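Long-range contacts in peroxisomal acyl-CoA oxidase 1A (Solanum lycopersicum, PDB 2FON), which probably oxidises fatty acyl-CoA thioesters with its FAD cofactor in peroxisomal beta-oxidation: residues C486-K491 against G594-K599; A508-M513 against V543-L548. One frame throughout, in Å; residues are numbered along the deposited sequence.

Interaction 1 (C486-K491 against G594-K599); sequences CRSDVK and GYITSK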
ATOM      1  N   CYS B 486     -10.713 -36.053  -8.728  1.00 70.98           N
ATOM      2  CA  CYS B 486     -10.161 -36.491  -7.458  1.00 71.75           C
ATOM      3  C   CYS B 486     -10.721 -35.708  -6.243  1.00 71.87           C
ATOM      4  O   CYS B 486     -11.493 -34.749  -6.368  1.00 72.35           O
ATOM      5  CB  CYS B 486      -8.619 -36.542  -7.481  1.00 71.97           C
ATOM      6  SG  CYS B 486      -7.714 -35.065  -8.089  1.00 74.85           S
ATOM      7  N   ARG B 487     -10.367 -36.182  -5.066  1.00 71.42           N
ATOM      8  CA  ARG B 487     -10.786 -35.594  -3.837  1.00 71.56           C
ATOM      9  C   ARG B 487      -9.498 -35.663  -3.050  1.00 70.85           C
ATOM     10  O   ARG B 487      -8.784 -36.654  -3.127  1.00 70.17           O
ATOM     11  CB  ARG B 487     -11.854 -36.472  -3.139  1.00 72.01           C
ATOM     12  CG  ARG B 487     -13.139 -36.718  -3.939  1.00 74.68           C
ATOM     13  CD  ARG B 487     -14.396 -36.035  -3.379  1.00 78.34           C
ATOM     14  NE  ARG B 487     -15.400 -35.780  -4.432  1.00 82.52           N
ATOM     15  CZ  ARG B 487     -15.665 -34.566  -4.940  1.00 84.78           C
ATOM     16  NH1 ARG B 487     -15.003 -33.499  -4.486  1.00 86.53           N
ATOM     17  NH2 ARG B 487     -16.578 -34.402  -5.902  1.00 84.24           N
ATOM     18  N   SER B 488      -9.170 -34.621  -2.301  1.00 70.17           N
ATOM     19  CA  SER B 488      -8.110 -34.794  -1.337  1.00 69.28           C
ATOM     20  C   SER B 488      -8.437 -36.038  -0.484  1.00 69.46           C
ATOM     21  O   SER B 488      -9.602 -36.435  -0.329  1.00 68.61           O
ATOM     22  CB  SER B 488      -7.961 -33.542  -0.472  1.00 68.72           C
ATOM     23  OG  SER B 488      -7.185 -33.823   0.673  1.00 65.71           O
ATOM     24  N   ASP B 489      -7.408 -36.639   0.083  1.00 69.89           N
ATOM     25  CA  ASP B 489      -7.631 -37.722   1.035  1.00 70.93           C
ATOM     26  C   ASP B 489      -7.040 -37.432   2.420  1.00 70.90           C
ATOM     27  O   ASP B 489      -6.632 -38.370   3.123  1.00 70.96           O
ATOM     28  CB  ASP B 489      -7.028 -39.022   0.493  1.00 71.68           C
ATOM     29  CG  ASP B 489      -5.539 -38.888   0.194  1.00 73.80           C
ATOM     30  OD1 ASP B 489      -5.063 -37.705   0.039  1.00 77.94           O
ATOM     31  OD2 ASP B 489      -4.864 -39.953   0.113  1.00 72.88           O
ATOM     32  N   VAL B 490      -6.972 -36.148   2.794  1.00 70.64           N
ATOM     33  CA  VAL B 490      -6.427 -35.715   4.081  1.00 69.60           C
ATOM     34  C   VAL B 490      -7.302 -36.209   5.249  1.00 69.17           C
ATOM     35  O   VAL B 490      -8.526 -36.029   5.269  1.00 68.37           O
ATOM     36  CB  VAL B 490      -6.269 -34.180   4.115  1.00 69.64           C
ATOM     37  CG1 VAL B 490      -6.001 -33.697   5.529  1.00 69.86           C
ATOM     38  CG2 VAL B 490      -5.144 -33.742   3.197  1.00 69.68           C
ATOM     39  N   LYS B 491      -6.666 -36.850   6.218  1.00 69.20           N
ATOM     40  CA  LYS B 491      -7.381 -37.387   7.371  1.00 69.25           C
ATOM     41  C   LYS B 491      -6.926 -36.700   8.653  1.00 69.35           C
ATOM     42  O   LYS B 491      -7.709 -36.583   9.586  1.00 70.21           O
ATOM     43  CB  LYS B 491      -7.224 -38.929   7.453  1.00 68.70           C
ATOM     44  N   GLY B 594     -14.799 -29.015  -5.445  1.00 71.16           N
ATOM     45  CA  GLY B 594     -15.070 -30.213  -4.638  1.00 69.61           C
ATOM     46  C   GLY B 594     -13.807 -30.851  -4.086  1.00 69.02           C
ATOM     47  O   GLY B 594     -13.889 -31.723  -3.221  1.00 68.29           O
ATOM     48  N   TYR B 595     -12.635 -30.406  -4.555  1.00 68.24           N
ATOM     49  CA  TYR B 595     -11.397 -31.109  -4.242  1.00 67.84           C
ATOM     50  C   TYR B 595     -11.163 -31.417  -2.749  1.00 67.65           C
ATOM     51  O   TYR B 595     -10.704 -32.525  -2.396  1.00 67.64           O
ATOM     52  CB  TYR B 595     -10.166 -30.483  -4.898  1.00 68.21           C
ATOM     53  CG  TYR B 595      -8.936 -31.282  -4.574  1.00 69.24           C
ATOM     54  CD1 TYR B 595      -8.631 -32.462  -5.266  1.00 67.62           C
ATOM     55  CD2 TYR B 595      -8.117 -30.908  -3.503  1.00 71.39           C
ATOM     56  CE1 TYR B 595      -7.519 -33.219  -4.920  1.00 68.75           C
ATOM     57  CE2 TYR B 595      -7.012 -31.659  -3.144  1.00 71.60           C
ATOM     58  CZ  TYR B 595      -6.706 -32.814  -3.850  1.00 70.27           C
ATOM     59  OH  TYR B 595      -5.584 -33.534  -3.459  1.00 69.14           O
ATOM     60  N   ILE B 596     -11.503 -30.464  -1.883  1.00 67.29           N
ATOM     61  CA  ILE B 596     -11.457 -30.666  -0.425  1.00 66.52           C
ATOM     62  C   ILE B 596     -12.834 -30.414   0.210  1.00 66.35           C
ATOM     63  O   ILE B 596     -13.661 -29.718  -0.374  1.00 66.80           O
ATOM     64  CB  ILE B 596     -10.422 -29.710   0.201  1.00 66.80           C
ATOM     65  CG1 ILE B 596     -10.821 -28.262  -0.015  1.00 64.54           C
ATOM     66  CG2 ILE B 596      -9.031 -29.896  -0.429  1.00 68.13           C
ATOM     67  CD1 ILE B 596      -9.921 -27.278   0.707  1.00 63.03           C
ATOM     68  N   THR B 597     -13.084 -30.950   1.402  1.00 66.08           N
ATOM     69  CA  THR B 597     -14.325 -30.655   2.142  1.00 66.05           C
ATOM     70  C   THR B 597     -14.049 -29.693   3.278  1.00 66.32           C
ATOM     71  O   THR B 597     -12.898 -29.281   3.499  1.00 66.61           O
ATOM     72  CB  THR B 597     -14.937 -31.914   2.809  1.00 66.65           C
ATOM     73  OG1 THR B 597     -14.040 -32.380   3.819  1.00 68.17           O
ATOM     74  CG2 THR B 597     -15.244 -33.035   1.798  1.00 64.92           C
ATOM     75  N   SER B 598     -15.082 -29.326   4.027  1.00 65.96           N
ATOM     76  CA  SER B 598     -14.843 -28.377   5.098  1.00 65.85           C
ATOM     77  C   SER B 598     -13.861 -28.886   6.103  1.00 65.69           C
ATOM     78  O   SER B 598     -12.834 -28.247   6.328  1.00 65.64           O
ATOM     79  CB  SER B 598     -16.106 -27.937   5.773  1.00 65.69           C
ATOM     80  OG  SER B 598     -16.599 -26.867   5.017  1.00 69.00           O
ATOM     81  N   LYS B 599     -14.142 -30.056   6.665  1.00 65.48           N
ATOM     82  CA  LYS B 599     -13.263 -30.622   7.665  1.00 65.44           C
ATOM     83  C   LYS B 599     -11.824 -30.473   7.165  1.00 65.24           C
ATOM     84  O   LYS B 599     -10.948 -29.977   7.897  1.00 64.95           O
ATOM     85  CB  LYS B 599     -13.642 -32.131   8.007  1.00 65.00           C
TER
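With CG anti to the backbone N (chi1 -178°), the side chain of Y595 is laid alongside the segment 486-491, and one face of its ring receives the backbone N of S488, displaced toward the rim and 3.4 Å from Y595 CE1. The N-H of S488 does not serve the ring, however: it is spent on the carbonyl of the same tyrosine, in a nearly linear bond of S488 N to Y595 O (2.6 Å, 166° at the hydrogen). S488 is thus held by both the ring and the carbonyl of one residue. Further along the ring, S488 CB rests 3.4 Å from Y595 CE2, and Y595 OH passes 3.5 Å from S488 CA. A methyl from the next residue completes the setting, I596 CG2 lying 3.8 Å from S488 CB. The serine hydroxyl has a different task, accepting from the backbone two residues on (V490 N to S488 OG, 3.2 Å), which closes an ST turn as the chain leaves the contact. C486 meets the ring at its edge, with SG 3.7 Å from Y595 CE1, a sulfur-aromatic contact close to the ring plane. R487 contributes a CA-H...O approach, R487 CA to Y595 O (3.4 Å), while its guanidinium turns an edge to G594. The positive phi of G594 suits glycine, because a CB would be pressed against the preceding carbonyl. Beyond the two segments, Y595 OH is hydrogen-bonded to E504, and the ring also packs on A505, A508 and R512, all of helix 499-521. The side chain of I596 packs on F590 and L591 of helix 587-592 and on W496, and V490 leans on L603 of helix 598-615, where S598 OG is hydrogen-bonded to G592 O of the second subunit.

Interaction 2 (A508-M513 against V543-L548); sequences ARSARM and VAHCQL
An antiparallel helix pair in the all-helical C-terminal region of the acyl-CoA oxidase fold brings R509 and S510 against A544 and Q547. The local axes of 508-513 and 543-548 approach to 8.8 Å with N-to-C directions 155° apart, and small residues face one another at the crossing. R509 leaves its helix with CG anti to the backbone N (chi1 175°), and its long chain spans the groove over A544 to reach the next turn of the partner helix. The methyl of A544 lies under the centre of one guanidinium face, with A544 CB 3.4 Å from R509 CZ. Both end nitrogens then converge on a single acceptor, R509 NH1 at 2.6 Å and R509 NH2 at 2.8 Å from Q547 OE1. That oxygen lies close to the guanidinium plane, and the amide plane is turned 35° from it; NH2 comes in the carbonyl plane, whereas NH1 is tilted out of it. R509 NH2 also forms a salt bridge with D589, so the buried charge has an acidic mate. Were R509 replaced by an alanine, Q547 OE1 would probably lose these two donors, D589 would lose this basic partner, and a gap would open over the methyl of A544. M513 adds a sulfur to the same methyl, M513 SD being 4.0 Å from A544 CB. On another flank, S510 OG rests 3.7 Å from H545 CB; its polar partner is the hydroxyl of Y476, which H545 ND1 shares. L548 extends the helix-helix interface to L503, F506 and E507, earlier on helix 499-521. Around the pair, H545 packs on V453 and L457 of helix 446-462. R509 lies against F590, and M513 against D589, both of helix 587-592.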
ATOM      1  N   ALA B 508      -5.030 -29.621  -8.813  1.00 62.74           N
ATOM      2  CA  ALA B 508      -6.471 -29.800  -9.010  1.00 62.49           C
ATOM      3  C   ALA B 508      -7.129 -28.444  -9.163  1.00 62.30           C
ATOM      4  O   ALA B 508      -7.745 -28.142 -10.188  1.00 62.52           O
ATOM      5  CB  ALA B 508      -7.081 -30.561  -7.852  1.00 62.20           C
ATOM      6  N   ARG B 509      -6.945 -27.616  -8.148  1.00 62.00           N
ATOM      7  CA  ARG B 509      -7.459 -26.278  -8.148  1.00 62.45           C
ATOM      8  C   ARG B 509      -7.233 -25.555  -9.491  1.00 63.02           C
ATOM      9  O   ARG B 509      -8.161 -24.954 -10.058  1.00 63.01           O
ATOM     10  CB  ARG B 509      -6.794 -25.496  -7.031  1.00 61.85           C
ATOM     11  CG  ARG B 509      -7.183 -24.023  -7.037  1.00 64.44           C
ATOM     12  CD  ARG B 509      -6.035 -23.204  -6.617  1.00 63.36           C
ATOM     13  NE  ARG B 509      -6.398 -21.842  -6.322  1.00 65.23           N
ATOM     14  CZ  ARG B 509      -5.476 -20.913  -6.065  1.00 67.08           C
ATOM     15  NH1 ARG B 509      -4.190 -21.261  -6.048  1.00 63.36           N
ATOM     16  NH2 ARG B 509      -5.825 -19.642  -5.828  1.00 65.42           N
ATOM     17  N   SER B 510      -5.995 -25.597  -9.978  1.00 62.89           N
ATOM     18  CA  SER B 510      -5.651 -24.857 -11.162  1.00 63.13           C
ATOM     19  C   SER B 510      -6.312 -25.483 -12.397  1.00 62.52           C
ATOM     20  O   SER B 510      -6.997 -24.796 -13.173  1.00 62.58           O
ATOM     21  CB  SER B 510      -4.131 -24.748 -11.291  1.00 63.57           C
ATOM     22  OG  SER B 510      -3.781 -24.161 -12.531  1.00 66.86           O
ATOM     23  N   ALA B 511      -6.150 -26.791 -12.549  1.00 61.72           N
ATOM     24  CA  ALA B 511      -6.837 -27.511 -13.623  1.00 60.69           C
ATOM     25  C   ALA B 511      -8.297 -27.163 -13.587  1.00 60.03           C
ATOM     26  O   ALA B 511      -8.852 -26.678 -14.560  1.00 59.91           O
ATOM     27  CB  ALA B 511      -6.643 -29.005 -13.496  1.00 60.18           C
ATOM     28  N   ARG B 512      -8.925 -27.373 -12.445  1.00 60.24           N
ATOM     29  CA  ARG B 512     -10.339 -27.102 -12.374  1.00 60.67           C
ATOM     30  C   ARG B 512     -10.636 -25.661 -12.761  1.00 60.99           C
ATOM     31  O   ARG B 512     -11.477 -25.432 -13.600  1.00 61.32           O
ATOM     32  CB  ARG B 512     -10.882 -27.453 -11.017  1.00 60.51           C
ATOM     33  CG  ARG B 512     -11.086 -28.906 -10.847  1.00 60.99           C
ATOM     34  CD  ARG B 512     -10.661 -29.322  -9.473  1.00 63.93           C
ATOM     35  NE  ARG B 512     -10.721 -30.770  -9.326  1.00 65.87           N
ATOM     36  CZ  ARG B 512     -11.680 -31.398  -8.658  1.00 68.04           C
ATOM     37  NH1 ARG B 512     -12.645 -30.689  -8.065  1.00 67.20           N
ATOM     38  NH2 ARG B 512     -11.666 -32.726  -8.570  1.00 68.10           N
ATOM     39  N   MET B 513      -9.902 -24.697 -12.222  1.00 61.19           N
ATOM     40  CA  MET B 513     -10.209 -23.303 -12.544  1.00 62.96           C
ATOM     41  C   MET B 513     -10.038 -22.965 -14.016  1.00 62.24           C
ATOM     42  O   MET B 513     -10.924 -22.339 -14.626  1.00 61.74           O
ATOM     43  CB  MET B 513      -9.476 -22.319 -11.649  1.00 61.96           C
ATOM     44  CG  MET B 513     -10.146 -22.161 -10.318  1.00 61.94           C
ATOM     45  SD  MET B 513      -9.047 -21.300  -9.195  1.00 68.05           S
ATOM     46  CE  MET B 513      -9.176 -19.584  -9.769  1.00 68.30           C
ATOM     47  N   VAL B 543      -3.517 -16.631 -11.760  1.00 65.19           N
ATOM     48  CA  VAL B 543      -2.924 -16.549 -10.426  1.00 63.56           C
ATOM     49  C   VAL B 543      -2.749 -17.940  -9.872  1.00 63.44           C
ATOM     50  O   VAL B 543      -1.650 -18.318  -9.505  1.00 63.83           O
ATOM     51  CB  VAL B 543      -3.642 -15.539  -9.411  1.00 64.23           C
ATOM     52  CG1 VAL B 543      -2.983 -15.566  -8.014  1.00 63.31           C
ATOM     53  CG2 VAL B 543      -3.624 -14.073  -9.945  1.00 57.65           C
ATOM     54  N   ALA B 544      -3.813 -18.719  -9.868  1.00 63.21           N
ATOM     55  CA  ALA B 544      -3.767 -20.085  -9.304  1.00 62.78           C
ATOM     56  C   ALA B 544      -2.598 -20.945  -9.879  1.00 62.77           C
ATOM     57  O   ALA B 544      -1.862 -21.627  -9.135  1.00 61.38           O
ATOM     58  CB  ALA B 544      -5.118 -20.782  -9.492  1.00 61.51           C
ATOM     59  N   HIS B 545      -2.437 -20.863 -11.200  1.00 63.23           N
ATOM     60  CA  HIS B 545      -1.330 -21.502 -11.917  1.00 63.54           C
ATOM     61  C   HIS B 545       0.035 -21.028 -11.456  1.00 64.04           C
ATOM     62  O   HIS B 545       0.919 -21.852 -11.198  1.00 64.40           O
ATOM     63  CB  HIS B 545      -1.497 -21.336 -13.428  1.00 63.21           C
ATOM     64  CG  HIS B 545      -0.301 -21.758 -14.226  1.00 63.51           C
ATOM     65  ND1 HIS B 545       0.047 -23.086 -14.417  1.00 64.95           N
ATOM     66  CD2 HIS B 545       0.613 -21.025 -14.911  1.00 62.56           C
ATOM     67  CE1 HIS B 545       1.133 -23.147 -15.167  1.00 65.73           C
ATOM     68  NE2 HIS B 545       1.504 -21.909 -15.474  1.00 64.37           N
ATOM     69  N   CYS B 546       0.210 -19.715 -11.344  1.00 64.86           N
ATOM     70  CA  CYS B 546       1.463 -19.184 -10.840  1.00 66.96           C
ATOM     71  C   CYS B 546       1.790 -19.647  -9.413  1.00 66.11           C
ATOM     72  O   CYS B 546       2.926 -20.006  -9.101  1.00 66.33           O
ATOM     73  CB  CYS B 546       1.499 -17.666 -10.953  1.00 67.10           C
ATOM     74  SG  CYS B 546       1.417 -17.124 -12.731  1.00 75.74           S
ATOM     75  N   GLN B 547       0.775 -19.644  -8.564  1.00 66.02           N
ATOM     76  CA  GLN B 547       0.882 -20.092  -7.195  1.00 65.58           C
ATOM     77  C   GLN B 547       1.345 -21.516  -7.198  1.00 65.99           C
ATOM     78  O   GLN B 547       2.142 -21.900  -6.344  1.00 66.96           O
ATOM     79  CB  GLN B 547      -0.464 -19.961  -6.513  1.00 65.51           C
ATOM     80  CG  GLN B 547      -0.740 -18.525  -6.091  1.00 66.66           C
ATOM     81  CD  GLN B 547      -2.113 -18.307  -5.492  1.00 67.57           C
ATOM     82  OE1 GLN B 547      -3.073 -18.960  -5.838  1.00 73.24           O
ATOM     83  NE2 GLN B 547      -2.206 -17.388  -4.618  1.00 66.99           N
ATOM     84  N   LEU B 548       0.881 -22.285  -8.184  1.00 65.21           N
ATOM     85  CA  LEU B 548       1.222 -23.673  -8.280  1.00 64.80           C
ATOM     86  C   LEU B 548       2.688 -23.794  -8.697  1.00 65.66           C
ATOM     87  O   LEU B 548       3.414 -24.668  -8.239  1.00 65.86           O
ATOM     88  CB  LEU B 548       0.289 -24.409  -9.265  1.00 64.02           C
ATOM     89  CG  LEU B 548       0.827 -25.734  -9.830  1.00 62.50           C
ATOM     90  CD1 LEU B 548       0.993 -26.770  -8.739  1.00 61.06           C
ATOM     91  CD2 LEU B 548      -0.014 -26.293 -10.934  1.00 64.38           C
TER

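In the fold
Both contacts are largely buried, yet they differ in place: the centre of interaction 1 lies about 35 Å from the centre of the chain, that of interaction 2 about 22 Å. Interaction 1 joins a loop to the non-helical residues leading into helix 598-615, with an exposed arginine at its margin and a single backbone hydrogen bond at its heart; interaction 2 pairs two regular helices, whose crossing bonds come from side chains. Helix 499-521 links them, supplying one segment of interaction 2 while backing Y595 of interaction 1. Their centres are about 16 Å apart, and they touch where R512 NH2 packs 3.0 Å from C486 O. Along the sequence, interaction 2 is nested within the span closed by interaction 1.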